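Local coordinates for tetracycline repressor protein class G (Acinetobacter baumannii, PDB 6RX9) that represses the tetracycline resistance gene by binding its operator DNA, and loses affinity for that DNA when tetracycline binds, at residues A[6-14]-A[51-59]; A[75-84]-A[189-200]. All coordinates share one frame; numbering follows the deposited sequence.

Interaction 1. Residues A[6-14]-A[51-59]; sequences KGTVIAAAL and LLDALAEAM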
loop_
_atom_site.group_PDB
_atom_site.type_symbol
_atom_site.label_atom_id
_atom_site.label_comp_id
_atom_site.label_asym_id
_atom_site.label_seq_id
_atom_site.Cartn_x
_atom_site.Cartn_y
_atom_site.Cartn_z
ATOM N N LYS A 6 1.275 10.110 28.255
ATOM C CA LYS A 6 1.120 9.806 26.806
ATOM C C LYS A 6 0.187 8.603 26.619
ATOM O O LYS A 6 -0.631 8.629 25.672
ATOM C CB LYS A 6 2.494 9.553 26.182
ATOM C CG LYS A 6 2.508 9.429 24.666
ATOM C CD LYS A 6 3.903 9.471 24.090
ATOM C CE LYS A 6 3.922 9.527 22.578
ATOM N NZ LYS A 6 5.304 9.643 22.054
ATOM N N GLY A 7 0.308 7.586 27.477
ATOM C CA GLY A 7 -0.531 6.371 27.434
ATOM C C GLY A 7 -2.011 6.706 27.538
ATOM O O GLY A 7 -2.798 6.167 26.741
ATOM N N THR A 8 -2.379 7.584 28.474
ATOM C CA THR A 8 -3.781 8.018 28.714
ATOM C C THR A 8 -4.279 8.823 27.507
ATOM O O THR A 8 -5.440 8.618 27.106
ATOM C CB THR A 8 -3.899 8.819 30.017
ATOM O OG1 THR A 8 -3.299 8.056 31.066
ATOM C CG2 THR A 8 -5.334 9.140 30.374
ATOM N N VAL A 9 -3.425 9.685 26.945
ATOM C CA VAL A 9 -3.743 10.565 25.777
ATOM C C VAL A 9 -4.052 9.691 24.551
ATOM O O VAL A 9 -5.086 9.926 23.896
ATOM C CB VAL A 9 -2.596 11.554 25.486
ATOM C CG1 VAL A 9 -2.826 12.330 24.197
ATOM C CG2 VAL A 9 -2.373 12.517 26.644
ATOM N N ILE A 10 -3.185 8.727 24.239
ATOM C CA ILE A 10 -3.295 7.917 22.986
ATOM C C ILE A 10 -4.469 6.938 23.105
ATOM O O ILE A 10 -5.118 6.679 22.068
ATOM C CB ILE A 10 -1.963 7.223 22.643
ATOM C CG1 ILE A 10 -0.903 8.247 22.232
ATOM C CG2 ILE A 10 -2.159 6.157 21.569
ATOM C CD1 ILE A 10 -1.228 9.002 20.959
ATOM N N ALA A 11 -4.739 6.412 24.302
ATOM C CA ALA A 11 -5.910 5.545 24.576
ATOM C C ALA A 11 -7.190 6.271 24.141
ATOM O O ALA A 11 -8.023 5.647 23.456
ATOM C CB ALA A 11 -5.954 5.160 26.033
ATOM N N ALA A 12 -7.324 7.551 24.504
ATOM C CA ALA A 12 -8.475 8.418 24.153
ATOM C C ALA A 12 -8.479 8.715 22.648
ATOM O O ALA A 12 -9.576 8.730 22.052
ATOM C CB ALA A 12 -8.424 9.690 24.964
ATOM N N ALA A 13 -7.302 8.960 22.063
ATOM C CA ALA A 13 -7.120 9.287 20.629
ATOM C C ALA A 13 -7.568 8.101 19.764
ATOM O O ALA A 13 -8.171 8.335 18.699
ATOM C CB ALA A 13 -5.684 9.662 20.356
ATOM N N LEU A 14 -7.286 6.873 20.210
ATOM C CA LEU A 14 -7.674 5.630 19.491
ATOM C C LEU A 14 -9.201 5.494 19.474
ATOM O O LEU A 14 -9.747 5.219 18.389
ATOM C CB LEU A 14 -7.001 4.423 20.153
ATOM C CG LEU A 14 -5.516 4.246 19.832
ATOM C CD1 LEU A 14 -4.886 3.214 20.753
ATOM C CD2 LEU A 14 -5.309 3.856 18.377
ATOM N N LEU A 51 0.635 13.551 16.542
ATOM C CA LEU A 51 -0.397 12.619 17.077
ATOM C C LEU A 51 -0.502 11.385 16.167
ATOM O O LEU A 51 -0.495 10.253 16.704
ATOM C CB LEU A 51 -1.742 13.347 17.178
ATOM C CG LEU A 51 -2.924 12.490 17.630
ATOM C CD1 LEU A 51 -2.655 11.860 18.985
ATOM C CD2 LEU A 51 -4.206 13.308 17.665
ATOM N N LEU A 52 -0.599 11.591 14.849
ATOM C CA LEU A 52 -0.718 10.489 13.852
ATOM C C LEU A 52 0.512 9.573 13.944
ATOM O O LEU A 52 0.324 8.343 13.879
ATOM C CB LEU A 52 -0.874 11.066 12.440
ATOM C CG LEU A 52 -2.207 11.751 12.142
ATOM C CD1 LEU A 52 -2.273 12.195 10.690
ATOM C CD2 LEU A 52 -3.386 10.850 12.475
ATOM N N ASP A 53 1.714 10.146 14.083
ATOM C CA ASP A 53 2.988 9.391 14.259
ATOM C C ASP A 53 2.866 8.443 15.460
ATOM O O ASP A 53 3.259 7.261 15.323
ATOM C CB ASP A 53 4.189 10.323 14.442
ATOM C CG ASP A 53 4.588 11.106 13.201
ATOM O OD1 ASP A 53 4.113 10.759 12.101
ATOM O OD2 ASP A 53 5.369 12.066 13.347
ATOM N N ALA A 54 2.345 8.934 16.589
ATOM C CA ALA A 54 2.186 8.168 17.849
ATOM C C ALA A 54 1.121 7.076 17.677
ATOM O O ALA A 54 1.333 5.962 18.196
ATOM C CB ALA A 54 1.844 9.095 18.989
ATOM N N LEU A 55 0.023 7.379 16.978
ATOM C CA LEU A 55 -1.069 6.409 16.692
ATOM C C LEU A 55 -0.515 5.264 15.835
ATOM O O LEU A 55 -0.815 4.097 16.154
ATOM C CB LEU A 55 -2.229 7.118 15.984
ATOM C CG LEU A 55 -3.072 8.041 16.864
ATOM C CD1 LEU A 55 -4.032 8.867 16.021
ATOM C CD2 LEU A 55 -3.836 7.252 17.917
ATOM N N ALA A 56 0.273 5.590 14.804
ATOM C CA ALA A 56 0.877 4.619 13.860
ATOM C C ALA A 56 1.803 3.655 14.616
ATOM O O ALA A 56 1.749 2.441 14.335
ATOM C CB ALA A 56 1.614 5.348 12.763
ATOM N N GLU A 57 2.616 4.167 15.546
ATOM C CA GLU A 57 3.592 3.347 16.314
ATOM C C GLU A 57 2.831 2.396 17.249
ATOM O O GLU A 57 3.212 1.209 17.313
ATOM C CB GLU A 57 4.579 4.231 17.078
ATOM C CG GLU A 57 5.745 3.449 17.663
ATOM C CD GLU A 57 6.810 4.270 18.371
ATOM O OE1 GLU A 57 7.029 5.431 17.974
ATOM O OE2 GLU A 57 7.428 3.740 19.320
ATOM N N ALA A 58 1.799 2.895 17.937
ATOM C CA ALA A 58 0.948 2.119 18.872
ATOM C C ALA A 58 0.258 0.969 18.129
ATOM O O ALA A 58 0.217 -0.155 18.667
ATOM C CB ALA A 58 -0.061 3.026 19.532
ATOM N N MET A 59 -0.257 1.234 16.927
ATOM C CA MET A 59 -1.122 0.280 16.181
ATOM C C MET A 59 -0.343 -0.979 15.775
ATOM O O MET A 59 -1.007 -1.990 15.500
ATOM C CB MET A 59 -1.738 0.942 14.947
ATOM C CG MET A 59 -2.945 1.791 15.294
ATOM S SD MET A 59 -3.847 2.354 13.842
ATOM C CE MET A 59 -4.489 0.796 13.235
#
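L14 N bonds to I10 O (2.9 Å), one turn apart on the helix face whose I10 and L14 both touch L55. Here the first helix of the TetR-type DNA-binding domain, 6-20, packs across helix 48-59 almost perpendicularly, at 88°, and the helix-turn-helix motif (residues 26-45) lies between the two segments in sequence. The contact is apolar and built as a knob in a hole: I10 is the knob, seated among L51, A54, L55 and A58. With its CG1 beside the backbone N and opposite the carbonyl carbon (chi1 -68°), I10 divides its two branches over that hole. CD1 settles on A54 CB (3.7 Å) and L51 CD1 (3.8 Å), whereas CG2 faces L55 CD2 (4.2 Å) and the methyl of A58. The I10 and L51 side chains run alongside each other, pointing opposite ways. One turn on, A13 CB touches both leucine methyls, 3.9 Å from L55 CD2 and 4.0 Å from L51 CD1. Outside the pair, L30 of helix 27-34 touches V9, A13 and L51, and F45 touches I10 and A54, tying the contact to the helix-turn-helix region. M59, at the far end, lies about 7 Å, side chain to side chain, from H100, a probable magnesium ligand; helix 48-59 probably corresponds to the helix that links DNA-binding domain and drug-binding core in TetR repressors. At the exposed border K6 stretches out its extended chain and rests CE against A54 CB. On the other flank, L14 CD2 and L55 CD2 meet at 3.7 Å.

Interaction 2. Residues A[75-84]-A[189-200]; sequences WRVFLKENAL and NFGLDSLIAGFE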
loop_
_atom_site.group_PDB
_atom_site.type_symbol
_atom_site.label_atom_id
_atom_site.label_comp_id
_atom_site.label_asym_id
_atom_site.label_seq_id
_atom_site.Cartn_x
_atom_site.Cartn_y
_atom_site.Cartn_z
ATOM N N TRP A 75 10.079 -21.379 8.429
ATOM C CA TRP A 75 10.053 -20.005 7.860
ATOM C C TRP A 75 8.677 -19.688 7.255
ATOM O O TRP A 75 8.290 -18.506 7.284
ATOM C CB TRP A 75 11.184 -19.816 6.839
ATOM C CG TRP A 75 11.081 -20.663 5.606
ATOM C CD1 TRP A 75 11.589 -21.916 5.415
ATOM C CD2 TRP A 75 10.451 -20.296 4.368
ATOM N NE1 TRP A 75 11.308 -22.359 4.150
ATOM C CE2 TRP A 75 10.612 -21.385 3.483
ATOM C CE3 TRP A 75 9.766 -19.159 3.923
ATOM C CZ2 TRP A 75 10.109 -21.363 2.184
ATOM C CZ3 TRP A 75 9.269 -19.140 2.640
ATOM C CH2 TRP A 75 9.439 -20.227 1.784
ATOM N N ARG A 76 7.965 -20.693 6.734
ATOM C CA ARG A 76 6.656 -20.506 6.045
ATOM C C ARG A 76 5.598 -20.062 7.063
ATOM O O ARG A 76 4.861 -19.099 6.770
ATOM C CB ARG A 76 6.222 -21.791 5.336
ATOM C CG ARG A 76 7.177 -22.249 4.244
ATOM C CD ARG A 76 6.671 -23.493 3.536
ATOM N NE ARG A 76 7.759 -24.307 3.011
ATOM C CZ ARG A 76 8.246 -25.417 3.570
ATOM N NH1 ARG A 76 9.240 -26.060 2.978
ATOM N NH2 ARG A 76 7.753 -25.888 4.702
ATOM N N VAL A 77 5.533 -20.729 8.216
ATOM C CA VAL A 77 4.563 -20.413 9.305
ATOM C C VAL A 77 4.914 -19.039 9.894
ATOM O O VAL A 77 3.977 -18.258 10.139
ATOM C CB VAL A 77 4.532 -21.518 10.379
ATOM C CG1 VAL A 77 3.717 -21.107 11.595
ATOM C CG2 VAL A 77 4.012 -22.829 9.806
ATOM N N PHE A 78 6.208 -18.750 10.083
ATOM C CA PHE A 78 6.708 -17.461 10.632
ATOM C C PHE A 78 6.234 -16.295 9.755
ATOM O O PHE A 78 5.661 -15.337 10.307
ATOM C CB PHE A 78 8.235 -17.438 10.738
ATOM C CG PHE A 78 8.783 -16.072 11.068
ATOM C CD1 PHE A 78 8.494 -15.476 12.286
ATOM C CD2 PHE A 78 9.553 -15.370 10.155
ATOM C CE1 PHE A 78 8.976 -14.213 12.590
ATOM C CE2 PHE A 78 10.031 -14.104 10.457
ATOM C CZ PHE A 78 9.744 -13.529 11.674
ATOM N N LEU A 79 6.473 -16.368 8.441
ATOM C CA LEU A 79 6.134 -15.275 7.485
ATOM C C LEU A 79 4.614 -15.095 7.417
ATOM O O LEU A 79 4.169 -13.929 7.398
ATOM C CB LEU A 79 6.720 -15.578 6.102
ATOM C CG LEU A 79 8.238 -15.435 5.980
ATOM C CD1 LEU A 79 8.689 -15.678 4.549
ATOM C CD2 LEU A 79 8.706 -14.068 6.462
ATOM N N LYS A 80 3.847 -16.192 7.393
ATOM C CA LYS A 80 2.361 -16.144 7.298
ATOM C C LYS A 80 1.789 -15.517 8.574
ATOM O O LYS A 80 0.997 -14.567 8.451
ATOM C CB LYS A 80 1.750 -17.528 7.058
ATOM C CG LYS A 80 0.226 -17.542 7.053
ATOM C CD LYS A 80 -0.398 -18.609 6.181
ATOM C CE LYS A 80 -1.881 -18.382 5.968
ATOM N NZ LYS A 80 -2.470 -19.402 5.069
ATOM N N GLU A 81 2.174 -16.020 9.749
ATOM C CA GLU A 81 1.639 -15.537 11.051
ATOM C C GLU A 81 2.034 -14.068 11.252
ATOM O O GLU A 81 1.202 -13.311 11.784
ATOM C CB GLU A 81 2.111 -16.427 12.202
ATOM C CG GLU A 81 1.464 -17.802 12.206
ATOM C CD GLU A 81 -0.051 -17.812 12.344
ATOM O OE1 GLU A 81 -0.664 -18.833 11.987
ATOM O OE2 GLU A 81 -0.618 -16.801 12.811
ATOM N N ASN A 82 3.240 -13.679 10.829
ATOM C CA ASN A 82 3.723 -12.271 10.884
ATOM C C ASN A 82 2.825 -11.400 9.992
ATOM O O ASN A 82 2.378 -10.335 10.455
ATOM C CB ASN A 82 5.194 -12.156 10.478
ATOM C CG ASN A 82 5.735 -10.749 10.622
ATOM O OD1 ASN A 82 5.753 -9.987 9.659
ATOM N ND2 ASN A 82 6.164 -10.389 11.821
ATOM N N ALA A 83 2.548 -11.849 8.764
ATOM C CA ALA A 83 1.704 -11.117 7.787
ATOM C C ALA A 83 0.291 -10.935 8.357
ATOM O O ALA A 83 -0.233 -9.804 8.283
ATOM C CB ALA A 83 1.685 -11.838 6.461
ATOM N N LEU A 84 -0.292 -11.996 8.925
ATOM C CA LEU A 84 -1.688 -11.999 9.447
ATOM C C LEU A 84 -1.812 -11.028 10.630
ATOM O O LEU A 84 -2.845 -10.337 10.730
ATOM C CB LEU A 84 -2.087 -13.425 9.842
ATOM C CG LEU A 84 -2.346 -14.376 8.673
ATOM C CD1 LEU A 84 -2.310 -15.824 9.134
ATOM C CD2 LEU A 84 -3.675 -14.063 7.999
ATOM N N ASN A 189 -5.605 -14.269 1.879
ATOM C CA ASN A 189 -4.877 -15.540 2.140
ATOM C C ASN A 189 -4.339 -16.105 0.820
ATOM O O ASN A 189 -3.223 -16.640 0.834
ATOM C CB ASN A 189 -5.742 -16.535 2.919
ATOM C CG ASN A 189 -5.812 -16.197 4.393
ATOM O OD1 ASN A 189 -4.785 -16.138 5.069
ATOM N ND2 ASN A 189 -7.009 -15.961 4.900
ATOM N N PHE A 190 -5.061 -15.946 -0.293
ATOM C CA PHE A 190 -4.610 -16.456 -1.615
ATOM C C PHE A 190 -3.324 -15.734 -2.041
ATOM O O PHE A 190 -2.369 -16.420 -2.437
ATOM C CB PHE A 190 -5.689 -16.336 -2.692
ATOM C CG PHE A 190 -5.179 -16.723 -4.054
ATOM C CD1 PHE A 190 -5.030 -18.058 -4.400
ATOM C CD2 PHE A 190 -4.791 -15.756 -4.969
ATOM C CE1 PHE A 190 -4.536 -18.413 -5.645
ATOM C CE2 PHE A 190 -4.297 -16.114 -6.213
ATOM C CZ PHE A 190 -4.173 -17.443 -6.549
ATOM N N GLY A 191 -3.294 -14.399 -1.967
ATOM C CA GLY A 191 -2.096 -13.601 -2.294
ATOM C C GLY A 191 -0.926 -13.928 -1.375
ATOM O O GLY A 191 0.215 -14.022 -1.874
ATOM N N LEU A 192 -1.191 -14.078 -0.074
ATOM C CA LEU A 192 -0.154 -14.361 0.958
ATOM C C LEU A 192 0.466 -15.740 0.693
ATOM O O LEU A 192 1.706 -15.828 0.655
ATOM C CB LEU A 192 -0.792 -14.297 2.349
ATOM C CG LEU A 192 0.145 -14.574 3.526
ATOM C CD1 LEU A 192 1.410 -13.734 3.436
ATOM C CD2 LEU A 192 -0.570 -14.323 4.841
ATOM N N ASP A 193 -0.373 -16.761 0.502
ATOM C CA ASP A 193 0.048 -18.165 0.235
ATOM C C ASP A 193 0.862 -18.219 -1.063
ATOM O O ASP A 193 1.862 -18.960 -1.099
ATOM C CB ASP A 193 -1.161 -19.103 0.193
ATOM C CG ASP A 193 -1.824 -19.323 1.542
ATOM O OD1 ASP A 193 -1.196 -18.995 2.572
ATOM O OD2 ASP A 193 -2.965 -19.826 1.555
ATOM N N SER A 194 0.457 -17.460 -2.088
ATOM C CA SER A 194 1.163 -17.360 -3.392
ATOM C C SER A 194 2.551 -16.743 -3.187
ATOM O O SER A 194 3.531 -17.294 -3.714
ATOM C CB SER A 194 0.353 -16.580 -4.396
ATOM O OG SER A 194 -0.870 -17.249 -4.671
ATOM N N LEU A 195 2.638 -15.644 -2.438
ATOM C CA LEU A 195 3.921 -14.951 -2.155
ATOM C C LEU A 195 4.887 -15.933 -1.470
ATOM O O LEU A 195 6.037 -16.060 -1.933
ATOM C CB LEU A 195 3.634 -13.728 -1.278
ATOM C CG LEU A 195 4.739 -12.675 -1.201
ATOM C CD1 LEU A 195 5.213 -12.256 -2.584
ATOM C CD2 LEU A 195 4.262 -11.460 -0.413
ATOM N N ILE A 196 4.426 -16.627 -0.427
ATOM C CA ILE A 196 5.271 -17.548 0.395
ATOM C C ILE A 196 5.674 -18.765 -0.454
ATOM O O ILE A 196 6.859 -19.146 -0.396
ATOM C CB ILE A 196 4.555 -17.933 1.706
ATOM C CG1 ILE A 196 4.403 -16.715 2.624
ATOM C CG2 ILE A 196 5.271 -19.079 2.407
ATOM C CD1 ILE A 196 3.413 -16.903 3.747
ATOM N N ALA A 197 4.742 -19.343 -1.221
ATOM C CA ALA A 197 5.000 -20.479 -2.141
ATOM C C ALA A 197 6.097 -20.091 -3.143
ATOM O O ALA A 197 6.958 -20.943 -3.438
ATOM C CB ALA A 197 3.731 -20.887 -2.848
ATOM N N GLY A 198 6.062 -18.852 -3.644
ATOM C CA GLY A 198 7.054 -18.299 -4.587
ATOM C C GLY A 198 8.440 -18.176 -3.975
ATOM O O GLY A 198 9.421 -18.418 -4.701
ATOM N N PHE A 199 8.532 -17.795 -2.697
ATOM C CA PHE A 199 9.817 -17.662 -1.961
ATOM C C PHE A 199 10.556 -19.005 -1.955
ATOM O O PHE A 199 11.789 -18.994 -2.121
ATOM C CB PHE A 199 9.603 -17.168 -0.528
ATOM C CG PHE A 199 9.092 -15.754 -0.393
ATOM C CD1 PHE A 199 9.374 -14.788 -1.349
ATOM C CD2 PHE A 199 8.349 -15.385 0.717
ATOM C CE1 PHE A 199 8.906 -13.492 -1.203
ATOM C CE2 PHE A 199 7.885 -14.086 0.861
ATOM C CZ PHE A 199 8.164 -13.144 -0.099
ATOM N N GLU A 200 9.824 -20.114 -1.795
ATOM C CA GLU A 200 10.386 -21.492 -1.685
ATOM C C GLU A 200 11.450 -21.721 -2.767
ATOM O O GLU A 200 12.529 -22.241 -2.421
ATOM C CB GLU A 200 9.293 -22.556 -1.813
ATOM C CG GLU A 200 8.209 -22.464 -0.753
ATOM C CD GLU A 200 7.571 -23.788 -0.367
ATOM O OE1 GLU A 200 8.313 -24.691 0.074
ATOM O OE2 GLU A 200 6.335 -23.910 -0.496
#
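K80 and D193 form a salt bridge, the shortest polar contact between the two helices, K80 NZ lying 2.8 Å from D193 OD1 on the syn lone-pair side of the carboxylate. K80 gets there on an extended chain: CG is turned opposite the backbone N (chi1 176°), and the side chain lies among N189, L192, D193 and I196. I196 is the matching knob from the other helix, set among W75, R76, L79 and K80; its CD1 rests 3.7 Å from K80 N. Toward the N189 end, A83 CB meets L192 CD1 at 3.6 Å. The two helices run antiparallel at 148°, a pair in the all-helical C-terminal core; helix 185-202 also packs on the second subunit, where S194 and F199 touch F199 and S194 of the other chain, consistent with the four-helix-bundle dimer interface of TetR. At the opposite end of the contact, the W75 ring edge meets I196 O (3.5 Å from CH2) and E200 CG (3.6 Å from CH2). F199 CB lies 3.7 Å from W75 CZ3. R76 CG covers one face of that indole. R76 forms a salt bridge with E200, in which NE (3.0 Å from OE1) and NH1 both give only weak bonds to OE1, the two flat groups 55° apart; its stronger partner is D74, reached through NH2. Further out, E123 accepts the hydrogen bond of W75 N, and F125 stands edge-to-face with the indole.

Interaction 1 closes in the sequence before interaction 2 opens, and the two share no helix. Their centres lie about 30 Å apart, on opposite sides of the chain's centre, and their nearest atoms about 10 Å apart. The first joins helices 6-20 and 48-59 in the DNA-binding part; the second joins helices 75-91 and 185-202 in the C-terminal core, where the subunits also meet. Between the two contacts the chain passes through helix 61-64 with H64, and N82 lies on helix 75-91; both probably bind tetracycline. The probable drug-binding residues thus lie in the 75-84 segment and next to helix 48-59, consistent with drug binding being relayed to the DNA-binding part through that helix.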